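Local coordinates for protein transcriptional regulator PA3341 (Pseudomonas aeruginosa, PDB 2FBH) that probably binds DNA as a dimeric transcription factor of the MarR family, with a winged helix-turn-helix fold, and binds zinc, at residues S31-S36 and D103-D108; W40-H45 and D74-Q79; L85-D90 and H95-P100. One frame throughout, in Å; residues are numbered along the deposited sequence.

Interaction 1: S31-S36 and D103-D108; sequences SHLGLS and DVLIAD. With ZN (zinc ion), chain C.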
ATOM      1  N   SER A  31      -0.029   9.288 -15.487  1.00 12.45           N
ATOM      2  CA  SER A  31       1.370   9.696 -15.525  1.00 15.37           C
ATOM      3  C   SER A  31       1.610  10.975 -16.389  1.00 16.83           C
ATOM      4  O   SER A  31       2.667  11.710 -16.210  1.00 18.14           O
ATOM      5  CB  SER A  31       2.292   8.547 -15.950  1.00 14.89           C
ATOM      6  OG  SER A  31       1.904   8.182 -17.263  1.00 12.31           O
ATOM      7  N   HIS A  32       0.654  11.277 -17.255  1.00 17.27           N
ATOM      8  CA  HIS A  32       0.752  12.433 -18.173  1.00 17.24           C
ATOM      9  C   HIS A  32       0.491  13.730 -17.412  1.00 19.07           C
ATOM     10  O   HIS A  32       0.806  14.831 -17.896  1.00 18.01           O
ATOM     11  CB  HIS A  32      -0.177  12.300 -19.312  1.00 16.36           C
ATOM     12  CG  HIS A  32      -1.621  12.264 -18.935  1.00 17.88           C
ATOM     13  ND1 HIS A  32      -2.175  11.231 -18.208  1.00 18.01           N
ATOM     14  CD2 HIS A  32      -2.629  13.124 -19.204  1.00 21.57           C
ATOM     15  CE1 HIS A  32      -3.467  11.466 -18.044  1.00 19.81           C
ATOM     16  NE2 HIS A  32      -3.773  12.598 -18.654  1.00 16.44           N
ATOM     17  N   LEU A  33      -0.097  13.601 -16.229  1.00 17.78           N
ATOM     18  CA  LEU A  33      -0.571  14.810 -15.519  1.00 20.32           C
ATOM     19  C   LEU A  33       0.544  15.448 -14.698  1.00 22.19           C
ATOM     20  O   LEU A  33       0.356  16.545 -14.157  1.00 23.66           O
ATOM     21  CB  LEU A  33      -1.823  14.499 -14.634  1.00 18.82           C
ATOM     22  CG  LEU A  33      -2.993  13.985 -15.443  1.00 20.19           C
ATOM     23  CD1 LEU A  33      -4.079  13.541 -14.485  1.00 21.41           C
ATOM     24  CD2 LEU A  33      -3.599  15.009 -16.409  1.00 16.97           C
ATOM     25  N   GLY A  34       1.681  14.761 -14.618  1.00 23.17           N
ATOM     26  CA  GLY A  34       2.875  15.286 -13.867  1.00 26.50           C
ATOM     27  C   GLY A  34       2.612  15.410 -12.369  1.00 28.61           C
ATOM     28  O   GLY A  34       3.236  16.223 -11.662  1.00 29.74           O
ATOM     29  N   LEU A  35       1.705  14.593 -11.837  1.00 26.42           N
ATOM     30  CA  LEU A  35       1.370  14.714 -10.411  1.00 27.72           C
ATOM     31  C   LEU A  35       2.062  13.620  -9.677  1.00 30.22           C
ATOM     32  O   LEU A  35       1.434  12.584  -9.329  1.00 33.15           O
ATOM     33  CB  LEU A  35      -0.114  14.514 -10.192  1.00 26.16           C
ATOM     34  CG  LEU A  35      -0.992  15.622 -10.734  1.00 27.42           C
ATOM     35  CD1 LEU A  35      -2.427  15.154 -10.883  1.00 22.43           C
ATOM     36  CD2 LEU A  35      -0.865  16.805  -9.799  1.00 29.18           C
ATOM     37  N   SER A  36       3.330  13.861  -9.389  1.00 30.90           N
ATOM     38  CA  SER A  36       4.244  12.862  -8.932  1.00 32.50           C
ATOM     39  C   SER A  36       4.082  12.658  -7.452  1.00 32.29           C
ATOM     40  O   SER A  36       3.379  13.428  -6.771  1.00 30.78           O
ATOM     41  CB  SER A  36       5.664  13.392  -9.156  1.00 32.61           C
ATOM     42  OG  SER A  36       5.848  13.970 -10.467  1.00 38.13           O
ATOM     43  N   ASP A 103     -10.706  21.824 -11.145  1.00 30.75           N
ATOM     44  CA  ASP A 103     -11.859  20.969 -11.547  1.00 29.67           C
ATOM     45  C   ASP A 103     -11.657  20.261 -12.865  1.00 30.31           C
ATOM     46  O   ASP A 103     -12.083  19.093 -12.957  1.00 30.41           O
ATOM     47  CB  ASP A 103     -13.243  21.668 -11.478  1.00 31.58           C
ATOM     48  CG  ASP A 103     -14.443  20.666 -11.727  1.00 33.67           C
ATOM     49  OD1 ASP A 103     -14.700  19.779 -10.843  1.00 33.94           O
ATOM     50  OD2 ASP A 103     -15.110  20.749 -12.802  1.00 35.59           O
ATOM     51  N   VAL A 104     -11.049  20.878 -13.888  1.00 28.93           N
ATOM     52  CA  VAL A 104     -10.882  20.059 -15.128  1.00 30.43           C
ATOM     53  C   VAL A 104      -9.921  18.925 -14.841  1.00 28.29           C
ATOM     54  O   VAL A 104     -10.037  17.839 -15.413  1.00 29.06           O
ATOM     55  CB  VAL A 104     -10.476  20.803 -16.481  1.00 30.82           C
ATOM     56  CG1 VAL A 104     -11.579  21.741 -16.981  1.00 34.75           C
ATOM     57  CG2 VAL A 104      -9.156  21.502 -16.378  1.00 33.98           C
ATOM     58  N   LEU A 105      -9.016  19.160 -13.892  1.00 26.02           N
ATOM     59  CA  LEU A 105      -8.076  18.145 -13.522  1.00 22.32           C
ATOM     60  C   LEU A 105      -8.751  16.980 -12.786  1.00 20.62           C
ATOM     61  O   LEU A 105      -8.548  15.821 -13.168  1.00 20.10           O
ATOM     62  CB  LEU A 105      -6.942  18.732 -12.654  1.00 23.26           C
ATOM     63  CG  LEU A 105      -5.942  17.694 -12.192  1.00 23.56           C
ATOM     64  CD1 LEU A 105      -5.223  17.043 -13.449  1.00 26.73           C
ATOM     65  CD2 LEU A 105      -4.941  18.429 -11.285  1.00 24.09           C
ATOM     66  N   ILE A 106      -9.472  17.266 -11.713  1.00 19.56           N
ATOM     67  CA  ILE A 106     -10.188  16.217 -10.967  1.00 19.70           C
ATOM     68  C   ILE A 106     -11.146  15.460 -11.865  1.00 18.58           C
ATOM     69  O   ILE A 106     -11.270  14.222 -11.728  1.00 16.67           O
ATOM     70  CB  ILE A 106     -11.044  16.794  -9.850  1.00 21.87           C
ATOM     71  CG1 ILE A 106     -10.158  17.516  -8.816  1.00 24.48           C
ATOM     72  CG2 ILE A 106     -11.900  15.687  -9.178  1.00 24.69           C
ATOM     73  CD1 ILE A 106      -9.229  16.679  -8.234  1.00 25.93           C
ATOM     74  N   ALA A 107     -11.853  16.165 -12.749  1.00 17.91           N
ATOM     75  CA  ALA A 107     -12.745  15.423 -13.673  1.00 19.14           C
ATOM     76  C   ALA A 107     -11.976  14.330 -14.464  1.00 19.01           C
ATOM     77  O   ALA A 107     -12.467  13.181 -14.647  1.00 18.30           O
ATOM     78  CB  ALA A 107     -13.406  16.397 -14.611  1.00 22.37           C
ATOM     79  N   ASP A 108     -10.801  14.691 -14.994  1.00 15.67           N
ATOM     80  CA  ASP A 108      -9.991  13.753 -15.708  1.00 18.39           C
ATOM     81  C   ASP A 108      -9.475  12.626 -14.830  1.00 15.17           C
ATOM     82  O   ASP A 108      -9.493  11.500 -15.254  1.00 15.56           O
ATOM     83  CB  ASP A 108      -8.815  14.448 -16.446  1.00 19.35           C
ATOM     84  CG  ASP A 108      -9.302  15.345 -17.588  1.00 28.32           C
ATOM     85  OD1 ASP A 108     -10.488  15.246 -17.954  1.00 32.66           O
ATOM     86  OD2 ASP A 108      -8.514  16.183 -18.092  1.00 36.84           O
TER
HETATM   87 ZN    ZN C 203      -0.716   9.538 -18.391  0.70 29.28          ZN
HETATM   88  O   HOH W   1      -6.318  13.760 -18.997  1.00 32.28           O

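Interaction 2: W40-H45 and D74-Q79; sequences WLVLLH and DGLESQ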
ATOM      1  N   TRP A  40      -1.607  12.955  -6.919  1.00 21.87           N
ATOM      2  CA  TRP A  40      -2.915  12.759  -7.544  1.00 21.39           C
ATOM      3  C   TRP A  40      -3.929  12.083  -6.585  1.00 21.88           C
ATOM      4  O   TRP A  40      -5.154  12.287  -6.725  1.00 23.10           O
ATOM      5  CB  TRP A  40      -2.804  11.957  -8.833  1.00 19.41           C
ATOM      6  CG  TRP A  40      -2.159  10.549  -8.740  1.00 19.00           C
ATOM      7  CD1 TRP A  40      -0.874  10.205  -9.141  1.00 19.61           C
ATOM      8  CD2 TRP A  40      -2.772   9.327  -8.295  1.00 20.15           C
ATOM      9  NE1 TRP A  40      -0.666   8.860  -8.925  1.00 19.21           N
ATOM     10  CE2 TRP A  40      -1.800   8.300  -8.406  1.00 19.63           C
ATOM     11  CE3 TRP A  40      -4.048   8.997  -7.817  1.00 20.41           C
ATOM     12  CZ2 TRP A  40      -2.074   6.945  -8.070  1.00 18.11           C
ATOM     13  CZ3 TRP A  40      -4.311   7.641  -7.459  1.00 18.03           C
ATOM     14  CH2 TRP A  40      -3.358   6.659  -7.603  1.00 17.91           C
ATOM     15  N   LEU A  41      -3.402  11.324  -5.634  0.50 22.27           N
ATOM     16  CA  LEU A  41      -4.193  10.570  -4.641  0.50 24.09           C
ATOM     17  C   LEU A  41      -4.748  11.470  -3.509  0.50 23.79           C
ATOM     18  O   LEU A  41      -5.804  11.220  -2.970  0.50 23.70           O
ATOM     19  CB  LEU A  41      -3.334   9.446  -4.080  0.50 24.70           C
ATOM     20  CG  LEU A  41      -3.939   8.151  -3.534  0.50 25.94           C
ATOM     21  CD1 LEU A  41      -4.056   8.232  -2.037  0.50 26.47           C
ATOM     22  CD2 LEU A  41      -5.296   7.813  -4.168  0.50 26.55           C
ATOM     23  N   VAL A  42      -4.012  12.533  -3.193  1.00 23.81           N
ATOM     24  CA  VAL A  42      -4.518  13.632  -2.391  1.00 22.71           C
ATOM     25  C   VAL A  42      -5.690  14.336  -3.102  1.00 22.28           C
ATOM     26  O   VAL A  42      -6.735  14.481  -2.496  1.00 22.77           O
ATOM     27  CB  VAL A  42      -3.348  14.610  -2.001  1.00 23.81           C
ATOM     28  CG1 VAL A  42      -3.893  15.850  -1.304  1.00 22.65           C
ATOM     29  CG2 VAL A  42      -2.310  13.867  -1.063  1.00 24.31           C
ATOM     30  N   LEU A  43      -5.521  14.746  -4.391  1.00 21.32           N
ATOM     31  CA  LEU A  43      -6.564  15.331  -5.217  1.00 22.95           C
ATOM     32  C   LEU A  43      -7.771  14.428  -5.282  1.00 23.81           C
ATOM     33  O   LEU A  43      -8.902  14.861  -5.120  1.00 22.04           O
ATOM     34  CB  LEU A  43      -6.053  15.522  -6.638  1.00 23.18           C
ATOM     35  CG  LEU A  43      -5.066  16.680  -6.782  1.00 21.28           C
ATOM     36  CD1 LEU A  43      -4.774  16.884  -8.274  1.00 20.22           C
ATOM     37  CD2 LEU A  43      -5.656  18.071  -6.168  1.00 21.22           C
ATOM     38  N   LEU A  44      -7.510  13.133  -5.476  1.00 23.64           N
ATOM     39  CA  LEU A  44      -8.647  12.225  -5.655  1.00 24.66           C
ATOM     40  C   LEU A  44      -9.443  12.211  -4.362  1.00 24.73           C
ATOM     41  O   LEU A  44     -10.662  12.316  -4.404  1.00 25.69           O
ATOM     42  CB  LEU A  44      -8.144  10.841  -5.972  1.00 24.60           C
ATOM     43  CG  LEU A  44      -8.824  10.139  -7.095  1.00 28.71           C
ATOM     44  CD1 LEU A  44      -8.571   8.659  -6.897  1.00 26.92           C
ATOM     45  CD2 LEU A  44     -10.304  10.529  -7.247  1.00 28.41           C
ATOM     46  N   HIS A  45      -8.763  12.138  -3.215  1.00 24.38           N
ATOM     47  CA  HIS A  45      -9.454  12.099  -1.947  1.00 26.63           C
ATOM     48  C   HIS A  45     -10.176  13.410  -1.603  1.00 26.52           C
ATOM     49  O   HIS A  45     -11.280  13.406  -1.041  1.00 24.71           O
ATOM     50  CB  HIS A  45      -8.498  11.661  -0.870  1.00 26.90           C
ATOM     51  CG  HIS A  45      -8.176  10.185  -0.933  1.00 33.89           C
ATOM     52  ND1 HIS A  45      -8.430   9.319   0.115  1.00 40.71           N
ATOM     53  CD2 HIS A  45      -7.675   9.418  -1.935  1.00 35.35           C
ATOM     54  CE1 HIS A  45      -8.039   8.094  -0.218  1.00 39.69           C
ATOM     55  NE2 HIS A  45      -7.579   8.128  -1.457  1.00 37.41           N
ATOM     56  N   ASP A  74       2.390  21.235  -0.558  1.00 19.20           N
ATOM     57  CA  ASP A  74       3.170  22.402  -1.104  1.00 18.01           C
ATOM     58  C   ASP A  74       3.198  22.310  -2.639  1.00 17.66           C
ATOM     59  O   ASP A  74       2.994  23.286  -3.360  1.00 18.07           O
ATOM     60  CB  ASP A  74       4.645  22.386  -0.675  1.00 18.72           C
ATOM     61  CG  ASP A  74       4.869  22.778   0.804  1.00 24.68           C
ATOM     62  OD1 ASP A  74       3.969  23.379   1.417  1.00 24.98           O
ATOM     63  OD2 ASP A  74       5.960  22.408   1.327  1.00 33.44           O
ATOM     64  N   GLY A  75       3.437  21.100  -3.135  1.00 17.32           N
ATOM     65  CA  GLY A  75       3.387  20.844  -4.551  1.00 18.36           C
ATOM     66  C   GLY A  75       2.068  21.206  -5.194  1.00 17.75           C
ATOM     67  O   GLY A  75       2.049  21.930  -6.170  1.00 20.09           O
ATOM     68  N   LEU A  76       0.957  20.748  -4.629  1.00 16.76           N
ATOM     69  CA  LEU A  76      -0.308  20.983  -5.232  1.00 16.69           C
ATOM     70  C   LEU A  76      -0.670  22.502  -5.125  1.00 16.01           C
ATOM     71  O   LEU A  76      -1.261  23.050  -5.996  1.00 17.22           O
ATOM     72  CB  LEU A  76      -1.348  20.194  -4.424  1.00 17.32           C
ATOM     73  CG  LEU A  76      -1.277  18.668  -4.714  1.00 17.81           C
ATOM     74  CD1 LEU A  76      -2.382  17.992  -3.888  1.00 22.02           C
ATOM     75  CD2 LEU A  76      -1.500  18.422  -6.196  1.00 21.38           C
ATOM     76  N   GLU A  77      -0.315  23.089  -3.995  1.00 17.81           N
ATOM     77  CA  GLU A  77      -0.629  24.526  -3.713  1.00 17.97           C
ATOM     78  C   GLU A  77       0.173  25.422  -4.692  1.00 17.38           C
ATOM     79  O   GLU A  77      -0.339  26.435  -5.277  1.00 16.79           O
ATOM     80  CB  GLU A  77      -0.206  24.794  -2.272  1.00 18.68           C
ATOM     81  CG  GLU A  77      -0.767  26.101  -1.711  1.00 23.90           C
ATOM     82  CD  GLU A  77      -0.400  26.271  -0.248  1.00 23.04           C
ATOM     83  OE1 GLU A  77      -1.085  27.082   0.336  1.00 34.90           O
ATOM     84  OE2 GLU A  77       0.600  25.685   0.305  1.00 32.24           O
ATOM     85  N   SER A  78       1.438  25.036  -4.897  1.00 18.22           N
ATOM     86  CA  SER A  78       2.279  25.714  -5.901  1.00 19.47           C
ATOM     87  C   SER A  78       1.671  25.735  -7.311  1.00 20.74           C
ATOM     88  O   SER A  78       1.857  26.693  -8.066  1.00 20.25           O
ATOM     89  CB  SER A  78       3.700  25.120  -5.940  1.00 19.63           C
ATOM     90  OG  SER A  78       3.727  23.854  -6.603  1.00 23.82           O
ATOM     91  N   GLN A  79       0.917  24.689  -7.636  1.00 22.14           N
ATOM     92  CA  GLN A  79       0.268  24.533  -8.934  1.00 24.80           C
ATOM     93  C   GLN A  79      -1.160  25.154  -8.919  1.00 23.86           C
ATOM     94  O   GLN A  79      -1.916  25.085  -9.915  1.00 26.32           O
ATOM     95  CB  GLN A  79       0.261  23.027  -9.362  1.00 25.64           C
ATOM     96  CG  GLN A  79       1.643  22.233  -9.413  1.00 29.24           C
ATOM     97  CD  GLN A  79       1.530  20.627  -9.472  1.00 29.31           C
ATOM     98  OE1 GLN A  79       1.093  19.935  -8.509  1.00 30.10           O
ATOM     99  NE2 GLN A  79       1.976  20.055 -10.591  1.00 38.04           N
TER

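Interaction 3: L85-D90 and H95-P100; sequences LAVAED and HIVLTP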
ATOM      1  N   LEU A  85      -7.327  26.942   4.130  1.00 34.01           N
ATOM      2  CA  LEU A  85      -8.302  27.998   4.453  1.00 36.48           C
ATOM      3  C   LEU A  85      -9.057  27.675   5.742  1.00 38.40           C
ATOM      4  O   LEU A  85      -9.126  26.522   6.134  1.00 38.98           O
ATOM      5  CB  LEU A  85      -9.339  28.186   3.333  1.00 36.93           C
ATOM      6  CG  LEU A  85      -8.922  28.976   2.084  1.00 37.81           C
ATOM      7  CD1 LEU A  85     -10.008  28.922   0.989  1.00 40.02           C
ATOM      8  CD2 LEU A  85      -8.645  30.428   2.441  1.00 39.81           C
ATOM      9  N   ALA A  86      -9.627  28.706   6.376  1.00 39.68           N
ATOM     10  CA  ALA A  86     -10.564  28.544   7.501  1.00 40.83           C
ATOM     11  C   ALA A  86     -11.929  28.368   6.877  1.00 41.44           C
ATOM     12  O   ALA A  86     -12.242  28.987   5.853  1.00 42.10           O
ATOM     13  CB  ALA A  86     -10.555  29.768   8.402  1.00 40.85           C
ATOM     14  N   VAL A  87     -12.743  27.504   7.465  1.00 42.03           N
ATOM     15  CA  VAL A  87     -14.017  27.172   6.832  1.00 42.51           C
ATOM     16  C   VAL A  87     -15.261  27.483   7.689  1.00 43.62           C
ATOM     17  O   VAL A  87     -16.382  27.399   7.203  1.00 43.39           O
ATOM     18  CB  VAL A  87     -14.049  25.694   6.369  1.00 42.53           C
ATOM     19  CG1 VAL A  87     -12.971  25.466   5.325  1.00 41.82           C
ATOM     20  CG2 VAL A  87     -13.890  24.732   7.574  1.00 40.69           C
ATOM     21  N   ALA A  88     -15.054  27.829   8.958  1.00 44.51           N
ATOM     22  CA  ALA A  88     -16.176  28.211   9.825  1.00 45.66           C
ATOM     23  C   ALA A  88     -15.716  29.188  10.886  1.00 46.32           C
ATOM     24  O   ALA A  88     -14.510  29.301  11.156  1.00 45.88           O
ATOM     25  CB  ALA A  88     -16.798  26.985  10.485  1.00 44.97           C
ATOM     26  N   GLU A  89     -16.700  29.863  11.485  0.50 46.99           N
ATOM     27  CA  GLU A  89     -16.530  30.723  12.651  0.50 47.62           C
ATOM     28  C   GLU A  89     -15.886  29.959  13.825  0.50 47.65           C
ATOM     29  O   GLU A  89     -15.215  30.559  14.673  0.50 48.17           O
ATOM     30  CB  GLU A  89     -17.897  31.298  13.060  0.50 47.85           C
ATOM     31  CG  GLU A  89     -18.837  31.642  11.876  0.50 47.99           C
ATOM     32  CD  GLU A  89     -19.731  30.484  11.452  0.50 48.70           C
ATOM     33  OE1 GLU A  89     -20.748  30.245  12.144  0.50 48.05           O
ATOM     34  OE2 GLU A  89     -19.426  29.823  10.426  0.50 48.13           O
ATOM     35  N   ASP A  90     -16.082  28.638  13.839  1.00 47.55           N
ATOM     36  CA  ASP A  90     -15.521  27.706  14.853  1.00 46.77           C
ATOM     37  C   ASP A  90     -14.727  26.572  14.212  1.00 45.93           C
ATOM     38  O   ASP A  90     -14.572  25.493  14.799  1.00 45.44           O
ATOM     39  CB  ASP A  90     -16.629  27.117  15.758  1.00 47.31           C
ATOM     40  CG  ASP A  90     -17.714  26.372  14.969  1.00 48.51           C
ATOM     41  OD1 ASP A  90     -18.481  25.594  15.601  1.00 48.84           O
ATOM     42  OD2 ASP A  90     -17.805  26.559  13.725  1.00 49.90           O
ATOM     43  N   HIS A  95      -8.098  24.168   6.596  1.00 35.94           N
ATOM     44  CA  HIS A  95      -8.718  23.058   5.923  1.00 33.71           C
ATOM     45  C   HIS A  95      -8.276  23.103   4.479  1.00 31.96           C
ATOM     46  O   HIS A  95      -7.945  24.181   3.955  1.00 30.46           O
ATOM     47  CB  HIS A  95     -10.226  23.158   6.045  1.00 34.25           C
ATOM     48  CG  HIS A  95     -10.708  22.922   7.445  1.00 37.10           C
ATOM     49  ND1 HIS A  95     -10.607  23.879   8.440  1.00 40.49           N
ATOM     50  CD2 HIS A  95     -11.237  21.821   8.032  1.00 38.97           C
ATOM     51  CE1 HIS A  95     -11.081  23.381   9.572  1.00 40.72           C
ATOM     52  NE2 HIS A  95     -11.481  22.138   9.349  1.00 39.40           N
ATOM     53  N   ILE A  96      -8.199  21.938   3.859  1.00 28.53           N
ATOM     54  CA  ILE A  96      -7.623  21.892   2.522  1.00 26.89           C
ATOM     55  C   ILE A  96      -8.778  21.915   1.569  1.00 26.13           C
ATOM     56  O   ILE A  96      -9.692  21.132   1.677  1.00 25.31           O
ATOM     57  CB  ILE A  96      -6.681  20.693   2.351  1.00 26.68           C
ATOM     58  CG1 ILE A  96      -5.555  20.820   3.383  1.00 28.85           C
ATOM     59  CG2 ILE A  96      -6.098  20.741   0.936  1.00 24.83           C
ATOM     60  CD1 ILE A  96      -5.486  19.728   4.267  1.00 34.33           C
ATOM     61  N   VAL A  97      -8.783  22.862   0.662  1.00 24.50           N
ATOM     62  CA  VAL A  97      -9.883  23.033  -0.239  1.00 25.27           C
ATOM     63  C   VAL A  97      -9.335  22.997  -1.675  1.00 25.59           C
ATOM     64  O   VAL A  97      -8.276  23.572  -1.966  1.00 24.70           O
ATOM     65  CB  VAL A  97     -10.590  24.410   0.014  1.00 27.57           C
ATOM     66  CG1 VAL A  97     -11.774  24.577  -0.921  1.00 30.57           C
ATOM     67  CG2 VAL A  97     -11.016  24.532   1.493  1.00 28.73           C
ATOM     68  N   LEU A  98     -10.082  22.391  -2.588  1.00 22.83           N
ATOM     69  CA  LEU A  98      -9.758  22.496  -4.003  1.00 23.13           C
ATOM     70  C   LEU A  98     -10.108  23.853  -4.561  1.00 23.37           C
ATOM     71  O   LEU A  98     -11.088  24.486  -4.130  1.00 24.21           O
ATOM     72  CB  LEU A  98     -10.564  21.466  -4.821  1.00 24.01           C
ATOM     73  CG  LEU A  98     -10.287  20.011  -4.464  1.00 23.02           C
ATOM     74  CD1 LEU A  98     -11.401  19.074  -5.037  1.00 25.66           C
ATOM     75  CD2 LEU A  98      -8.964  19.655  -5.120  1.00 25.57           C
ATOM     76  N   THR A  99      -9.391  24.227  -5.602  1.00 23.73           N
ATOM     77  CA  THR A  99      -9.701  25.424  -6.365  1.00 24.08           C
ATOM     78  C   THR A  99     -10.501  25.100  -7.630  1.00 27.02           C
ATOM     79  O   THR A  99     -10.447  23.975  -8.149  1.00 27.28           O
ATOM     80  CB  THR A  99      -8.399  26.118  -6.846  1.00 24.29           C
ATOM     81  OG1 THR A  99      -7.702  25.228  -7.723  1.00 22.39           O
ATOM     82  CG2 THR A  99      -7.461  26.509  -5.683  1.00 21.46           C
ATOM     83  N   PRO A 100     -11.225  26.099  -8.159  1.00 28.35           N
ATOM     84  CA  PRO A 100     -11.867  26.016  -9.471  1.00 29.61           C
ATOM     85  C   PRO A 100     -10.887  25.541 -10.561  1.00 30.53           C
ATOM     86  O   PRO A 100     -11.263  24.704 -11.377  1.00 31.68           O
ATOM     87  CB  PRO A 100     -12.323  27.460  -9.699  1.00 28.88           C
ATOM     88  CG  PRO A 100     -12.790  27.827  -8.353  1.00 29.42           C
ATOM     89  CD  PRO A 100     -11.577  27.376  -7.495  1.00 28.97           C
TER

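Interaction 1: S31-S36 and D103-D108
Leu105 reaches out from helix 102-120 and meets two leucines of the loop 31-36, each with a different one of its methyl groups. The contact packs the loop between helices 11-29 and 39-48 on the start of helix 102-120 in a MarR-type fold. Its CG stands anti to the backbone N (chi1 178°), which swings the fork off the helix and across to the loop. The CD1 branch goes to Leu33: Leu33 CD1 lies 3.8 Å from Leu105 CD1, and Leu33 CD2 is almost equally close, so this one methyl rests against both prongs of the Leu33 fork while the two side chains run past each other in opposite directions. The CD2 branch goes to Leu35, and here the approach is tip to tip and looser, with Leu35 CD1 4.1 Å from Leu105 CD2. Ile109, one turn further along the same helix, touches both loop leucines.

Beside this apolar patch the loop turns polar. His32 ND1 binds a zinc ion at 2.2 Å; chi1 (62°) sets the ring over its own backbone, and chi2 (-66°) turns ND1 toward the metal. Ser31 belongs to the same metal site, but its OG stands 3.2 Å from the zinc and is hydrogen-bonded to Arg28 O. The other ring nitrogen, NE2, donates to a water lying in the ring plane, 2.8 Å away, and Leu33 CG sits over one face of the imidazole, toward the rim.

The chemistry implies a division of labour: dispersion between leucine methyls joins loop to helix, while zinc on ND1 would probably polarise the imidazole and strengthen NE2-H as a donor to the water, whose weak further bond reaches Asp108 OD2 only loosely.

Interaction 2: W40-H45 and D74-Q79
The fork of Leu76, on helix 66-78, packs against two consecutive residues of helix 39-48, Val42 and Leu43, and these three side chains make up the whole contact. The tight part is at Leu76 CD1, which lies 3.7 Å from Val42 CG1. Val42 points this methyl across the gap because CG1 is anti to the backbone N (chi1 173°), and the valine and leucine meet at a slant. The same Leu76 CD1 also touches Leu43 CD2 at 4.0 Å. Its sister methyl, Leu76 CD2, lies alongside the branch point of Leu43, 4.0 Å from CG, as the two leucines slide past one another in opposite directions. All three residues are buried; Leu58 and Val62 close round Val42, which also packs on Leu69, Leu72 and Leu73 of helix 66-78.

Away from this core the helix 66-78 turns polar and more open. Ser78 OG gives its hydrogen to Gly75 O at 2.6 Å, from 27° off the carbonyl plane, a bond local to the last helical turn. Asp74 and Glu77 both form salt bridges with Arg84, which ties that outer side to strand 82-85.

Helix 66-78 is probably the recognition helix of the winged helix-turn-helix motif. The link between these segments is apolar, so shape and burial rather than directed bonds probably help set how the helix sits on helix 39-48.

Interaction 3: L85-D90 and H95-P100
The imidazole of His95 has a methyl over one face and a carbonyl oxygen at its edge. Val87 CG2 stands above the ring centre, 3.6 Å from the centroid and 14° off the normal, a CH-pi contact in which the two side chains cross at about a right angle. The other methyl, Val87 CG1, at a similar height, is shifted off the ring toward its root and rests 3.7 Å from His95 CB. Leu85 O lies at the ring edge, in plane, but its hydrogen bond is with the backbone N of His95, not with the ring. The polar ends of the ring are held by the hairpin's own loop: ND1 bonds to Ala93 O, and NE2 to Arg91 NH1, which together fix the rotation of the ring.

Leu85 and His95 form an antiparallel, hydrogen-bonded pair. Leu85 N gives its hydrogen to His95 O at 2.8 Å, and His95 N returns one to Leu85 O at 2.6 Å. Further along, Val97 CG2 lies 4.4 Å from both Leu85 CB and Val87 CG1, a looser apolar patch. Val87 and Ala88 together face Arg91 in a classic beta bulge.

This hairpin is the wing of the winged helix-turn-helix fold. Strand 95-98 bonds to Pro53 through Ile96, whose side chain packs on helices 39-48 and 55-62, while Leu98 reaches helix 39-48; Thr99 then caps, weakly, the start of helix 102-120.

Helix 39-48 is the common element: one half of interaction 2 lies on it, and Leu43 touches Leu105 of interaction 1 (CD1 to CD2, 3.4 Å) as well as Leu98 of interaction 3 (CD2 to CD2, 3.8 Å). Through these Leu43 contacts the wing, the probable recognition helix and the zinc-bearing loop share one apolar core of a MarR-type domain. The centres of interactions 1 and 2 are about 9 Å apart, those of 2 and 3 about 15 Å, and those of 1 and 3 about 22 Å. Along the chain, interaction 1 brackets the other two, with interaction 2 completed before interaction 3 begins; strand 95-98 leads through a short turn into helix 102-120.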